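Local coordinates for capsid protein VP1 (Human polyomavirus 12, PDB 6Y5Z) that builds the pentameric units that probably assemble into the T=7 icosahedral polyomavirus capsid and takes part in attachment to the host cell, at the interface of chains A and B. Sequence-based numbering; all coordinates share one arbitrary frame. Chains: chain A/B, Capsid protein VP1.

Contact 1: the interface of chains A and B. Residues chain A 114-116; chain B 46, 48, 207, 248, 255, 257.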
loop_
_atom_site.group_PDB
_atom_site.type_symbol
_atom_site.label_atom_id
_atom_site.label_comp_id
_atom_site.label_asym_id
_atom_site.label_seq_id
_atom_site.Cartn_x
_atom_site.Cartn_y
_atom_site.Cartn_z
ATOM N N ASN A 114 8.293 -18.095 -26.158
ATOM C CA ASN A 114 7.712 -19.361 -25.647
ATOM C C ASN A 114 7.237 -19.167 -24.198
ATOM O O ASN A 114 7.014 -20.167 -23.521
ATOM C CB ASN A 114 8.691 -20.529 -25.756
ATOM C CG ASN A 114 9.063 -20.820 -27.200
ATOM O OD1 ASN A 114 8.189 -20.888 -28.055
ATOM N ND2 ASN A 114 10.348 -20.953 -27.487
ATOM N N GLY A 115 7.024 -17.917 -23.790
ATOM C CA GLY A 115 6.516 -17.617 -22.442
ATOM C C GLY A 115 5.049 -17.970 -22.288
ATOM O O GLY A 115 4.397 -18.473 -23.238
ATOM N N VAL A 116 4.515 -17.714 -21.104
ATOM C CA VAL A 116 3.118 -18.095 -20.781
ATOM C C VAL A 116 2.182 -17.139 -21.515
ATOM O O VAL A 116 2.604 -16.039 -21.933
ATOM C CB VAL A 116 2.860 -18.083 -19.264
ATOM C CG1 VAL A 116 3.773 -19.016 -18.502
ATOM C CG2 VAL A 116 2.933 -16.681 -18.674
ATOM N N VAL B 46 5.506 -24.452 -19.449
ATOM C CA VAL B 46 4.105 -24.149 -19.832
ATOM C C VAL B 46 4.014 -23.997 -21.350
ATOM O O VAL B 46 4.773 -23.204 -21.924
ATOM C CB VAL B 46 3.602 -22.890 -19.107
ATOM C CG1 VAL B 46 2.261 -22.449 -19.643
ATOM C CG2 VAL B 46 3.565 -23.129 -17.600
ATOM N N VAL B 48 1.294 -23.100 -24.612
ATOM C CA VAL B 48 0.094 -22.237 -24.797
ATOM C C VAL B 48 -0.694 -22.769 -25.993
ATOM O O VAL B 48 -0.055 -23.127 -27.013
ATOM C CB VAL B 48 0.538 -20.782 -24.988
ATOM C CG1 VAL B 48 -0.623 -19.847 -25.276
ATOM C CG2 VAL B 48 1.320 -20.307 -23.765
ATOM N N LEU B 207 2.042 -10.359 -15.698
ATOM C CA LEU B 207 3.034 -11.257 -16.324
ATOM C C LEU B 207 4.364 -11.197 -15.565
ATOM O O LEU B 207 5.043 -12.250 -15.451
ATOM C CB LEU B 207 3.199 -10.842 -17.788
ATOM C CG LEU B 207 4.135 -11.714 -18.614
ATOM C CD1 LEU B 207 3.606 -13.130 -18.759
ATOM C CD2 LEU B 207 4.329 -11.097 -19.992
ATOM N N TRP B 248 6.435 -17.161 -12.037
ATOM C CA TRP B 248 7.084 -18.045 -13.026
ATOM C C TRP B 248 8.596 -17.863 -12.980
ATOM O O TRP B 248 9.083 -16.721 -12.887
ATOM C CB TRP B 248 6.544 -17.803 -14.444
ATOM C CG TRP B 248 5.083 -18.090 -14.545
ATOM C CD1 TRP B 248 4.492 -19.314 -14.557
ATOM C CD2 TRP B 248 4.015 -17.132 -14.609
ATOM N NE1 TRP B 248 3.128 -19.195 -14.647
ATOM C CE2 TRP B 248 2.810 -17.868 -14.644
ATOM C CE3 TRP B 248 3.953 -15.736 -14.664
ATOM C CZ2 TRP B 248 1.565 -17.253 -14.711
ATOM C CZ3 TRP B 248 2.713 -15.132 -14.732
ATOM C CH2 TRP B 248 1.544 -15.881 -14.756
ATOM N N THR B 255 12.879 -19.397 -23.459
ATOM C CA THR B 255 11.872 -18.422 -22.960
ATOM C C THR B 255 10.690 -19.174 -22.341
ATOM O O THR B 255 9.772 -18.503 -21.855
ATOM C CB THR B 255 11.465 -17.443 -24.064
ATOM O OG1 THR B 255 11.034 -18.191 -25.206
ATOM C CG2 THR B 255 12.604 -16.521 -24.444
ATOM N N GLN B 257 8.563 -20.986 -19.508
ATOM C CA GLN B 257 8.446 -20.634 -18.082
ATOM C C GLN B 257 7.843 -21.798 -17.317
ATOM O O GLN B 257 7.148 -22.627 -17.930
ATOM C CB GLN B 257 7.567 -19.393 -17.974
ATOM C CG GLN B 257 8.191 -18.199 -18.650
ATOM C CD GLN B 257 7.405 -16.928 -18.453
ATOM O OE1 GLN B 257 6.484 -16.641 -19.208
ATOM N NE2 GLN B 257 7.764 -16.151 -17.443
HETATM O O HOH W 1 6.197 -21.034 -21.086
HETATM O O HOH W 2 12.047 -21.975 -24.985
#
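A:Val116 sets both its methyl groups on one face of the B:Trp248 indole, at a junction between neighbouring subunits of the polyomavirus VP1 pentamer. CG2 sits over the six-membered ring, 4.0 Å from its centroid, while CG1 lies over the five-membered ring. With CG1 anti to the carbonyl carbon (chi1 -59°) and CG2 between N and that carbon, the two methyls lie side by side over the two rings of the same face. Round the rim of this apolar pocket, B:Leu207 offers CD1 to CG2 at 3.6 Å, the two side chains sliding past each other in opposite directions. B:Val46 meets CG1 with its own CG1, and the CB methylene of B:Gln257 packs against that same valine methyl.

The amide of B:Gln257 is a second flat group and uses its oxygen. OE1 accepts the backbone N-H of A:Val116 at 2.9 Å, nearly straight (166° at the hydrogen), in the carbonyl plane and on a lone pair. The glutamine chain runs extended beyond CG and crosses the valine at about a right angle. B:Gln257 thus packs CB on a valine methyl while OE1 holds the backbone N-H of the same residue.

Two residues upstream, the backbone N of A:Asn114 donates to the hydroxyl OG1 of B:Thr255 at 2.9 Å (155° at the hydrogen), and the two side chains cross at about a right angle. Water 1 joins A:Asn114 O, 2.7 Å away, to the backbone O of B:Val46 and the backbone N of B:Gln257. Water 2 links the side-chain ND2 of A:Asn114 to B:Thr255 N by longer contacts.

Contact 2: the interface of chains A and B. Residues chain A 215; chain B 125-127, 189, 199-202.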
loop_
_atom_site.group_PDB
_atom_site.type_symbol
_atom_site.label_atom_id
_atom_site.label_comp_id
_atom_site.label_asym_id
_atom_site.label_seq_id
_atom_site.Cartn_x
_atom_site.Cartn_y
_atom_site.Cartn_z
ATOM N N PHE A 215 -9.785 -13.075 -0.716
ATOM C CA PHE A 215 -10.963 -13.946 -0.533
ATOM C C PHE A 215 -10.814 -14.650 0.814
ATOM O O PHE A 215 -9.715 -14.979 1.228
ATOM C CB PHE A 215 -11.153 -14.908 -1.695
ATOM C CG PHE A 215 -9.948 -15.720 -2.076
ATOM C CD1 PHE A 215 -9.015 -15.225 -2.968
ATOM C CD2 PHE A 215 -9.754 -16.988 -1.547
ATOM C CE1 PHE A 215 -7.910 -15.979 -3.326
ATOM C CE2 PHE A 215 -8.646 -17.738 -1.907
ATOM C CZ PHE A 215 -7.732 -17.239 -2.803
ATOM N N TYR B 125 -0.694 -16.513 -6.175
ATOM C CA TYR B 125 -1.935 -17.054 -5.607
ATOM C C TYR B 125 -1.582 -17.744 -4.302
ATOM O O TYR B 125 -0.799 -18.740 -4.282
ATOM C CB TYR B 125 -2.605 -18.015 -6.579
ATOM C CG TYR B 125 -3.917 -18.550 -6.090
ATOM C CD1 TYR B 125 -5.064 -17.808 -6.292
ATOM C CD2 TYR B 125 -4.041 -19.807 -5.534
ATOM C CE1 TYR B 125 -6.301 -18.291 -5.925
ATOM C CE2 TYR B 125 -5.274 -20.311 -5.166
ATOM C CZ TYR B 125 -6.409 -19.546 -5.368
ATOM O OH TYR B 125 -7.652 -19.962 -4.991
ATOM N N HIS B 126 -2.077 -17.177 -3.210
ATOM C CA HIS B 126 -1.845 -17.700 -1.855
ATOM C C HIS B 126 -3.172 -18.032 -1.218
ATOM O O HIS B 126 -4.055 -17.151 -1.170
ATOM C CB HIS B 126 -1.095 -16.714 -0.963
ATOM C CG HIS B 126 0.288 -16.452 -1.407
ATOM N ND1 HIS B 126 1.294 -17.400 -1.271
ATOM C CD2 HIS B 126 0.853 -15.372 -1.992
ATOM C CE1 HIS B 126 2.410 -16.908 -1.772
ATOM N NE2 HIS B 126 2.169 -15.658 -2.210
ATOM N N MET B 127 -3.302 -19.223 -0.670
ATOM C CA MET B 127 -4.471 -19.473 0.187
ATOM C C MET B 127 -4.150 -20.599 1.155
ATOM O O MET B 127 -3.276 -21.447 0.883
ATOM C CB MET B 127 -5.715 -19.808 -0.637
ATOM C CG MET B 127 -5.612 -21.134 -1.310
ATOM S SD MET B 127 -6.158 -22.506 -0.277
ATOM C CE MET B 127 -7.916 -22.131 -0.332
ATOM N N PRO B 189 -12.452 -21.858 -3.352
ATOM C CA PRO B 189 -13.139 -22.185 -2.107
ATOM C C PRO B 189 -14.582 -21.691 -2.212
ATOM O O PRO B 189 -14.822 -20.589 -2.722
ATOM C CB PRO B 189 -12.363 -21.452 -1.002
ATOM C CG PRO B 189 -11.138 -20.904 -1.677
ATOM C CD PRO B 189 -11.320 -20.942 -3.182
ATOM N N TYR B 199 -11.086 -20.254 5.587
ATOM C CA TYR B 199 -10.096 -20.103 4.501
ATOM C C TYR B 199 -9.765 -18.632 4.300
ATOM O O TYR B 199 -10.554 -17.759 4.631
ATOM C CB TYR B 199 -10.590 -20.818 3.239
ATOM C CG TYR B 199 -11.779 -20.189 2.559
ATOM C CD1 TYR B 199 -11.613 -19.070 1.771
ATOM C CD2 TYR B 199 -13.054 -20.709 2.710
ATOM C CE1 TYR B 199 -12.689 -18.465 1.156
ATOM C CE2 TYR B 199 -14.144 -20.113 2.102
ATOM C CZ TYR B 199 -13.953 -18.997 1.311
ATOM O OH TYR B 199 -15.015 -18.397 0.690
ATOM N N PHE B 200 -8.567 -18.396 3.777
ATOM C CA PHE B 200 -7.947 -17.068 3.622
ATOM C C PHE B 200 -7.143 -17.129 2.334
ATOM O O PHE B 200 -6.382 -18.103 2.136
ATOM C CB PHE B 200 -7.046 -16.765 4.819
ATOM C CG PHE B 200 -7.650 -17.002 6.183
ATOM C CD1 PHE B 200 -7.602 -18.260 6.759
ATOM C CD2 PHE B 200 -8.185 -15.948 6.919
ATOM C CE1 PHE B 200 -8.153 -18.487 8.014
ATOM C CE2 PHE B 200 -8.730 -16.183 8.175
ATOM C CZ PHE B 200 -8.705 -17.437 8.713
ATOM N N GLY B 201 -7.205 -16.099 1.510
ATOM C CA GLY B 201 -6.337 -16.108 0.330
ATOM C C GLY B 201 -6.166 -14.739 -0.272
ATOM O O GLY B 201 -6.925 -13.795 0.040
ATOM N N ASN B 202 -5.182 -14.642 -1.141
ATOM C CA ASN B 202 -5.013 -13.413 -1.920
ATOM C C ASN B 202 -4.404 -13.768 -3.260
ATOM O O ASN B 202 -3.670 -14.742 -3.379
ATOM C CB ASN B 202 -4.234 -12.355 -1.144
ATOM C CG ASN B 202 -2.745 -12.570 -1.150
ATOM O OD1 ASN B 202 -2.030 -11.935 -1.943
ATOM N ND2 ASN B 202 -2.268 -13.418 -0.261
#
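A:Phe215 puts its ring on the backbone of B:Gly201 and pairs with the same residue as an antiparallel beta bridge, joining strand 212-216 of one VP1 copy to strand 197-204 of the next. With 113 Å² hidden by chain B, the phenylalanine carries most of the patch. Its N donates to B:Gly201 O at 3.0 Å, approaching from above the carbonyl plane, 45° out of it. The return bond, from B:Gly201 N to A:Phe215 O, is 2.8 Å long and runs nearly along the C=O axis, although it is bent at the hydrogen (133°).

The ring turns back over its bridge partner because CG lies between the backbone N and the carbonyl carbon (chi1 52°). One face then rests on the glycine CA, 3.7 Å from the ring centroid and displaced toward the rim. Here the lack of a side chain on B:Gly201 lets the ring come down onto the main chain.

B:Tyr125 crosses the phenylalanine at about a right angle, bringing ring atom CE1 to 3.6 Å from CZ at the far end of the A:Phe215 ring and its hydroxyl OH close by. Along the CE2 side, B:Met127 contributes CB at 3.8 Å, and B:Pro189 adds CG. Backbone pairing combined with an inserted aromatic ring ties adjacent subunits of the VP1 pentamer together.

Contact 1 and contact 2 belong to the same A-B interface, with the centres of their C-alpha atoms about 24 Å apart. They share no residue. Contact 1 takes a loop of chain A to the ends of strands 237-250 and 257-261 and nearby loops of chain B; contact 2 takes strand 212-216 to strands 124-131, 187-189 and 197-204. Chain A thus reaches its neighbour through two separate segments, and the interface is held at two well-separated places. The interface is not an exact two-fold, as expected for ring assembly: repeated from copy to copy, both contacts serve the five-membered VP1 unit.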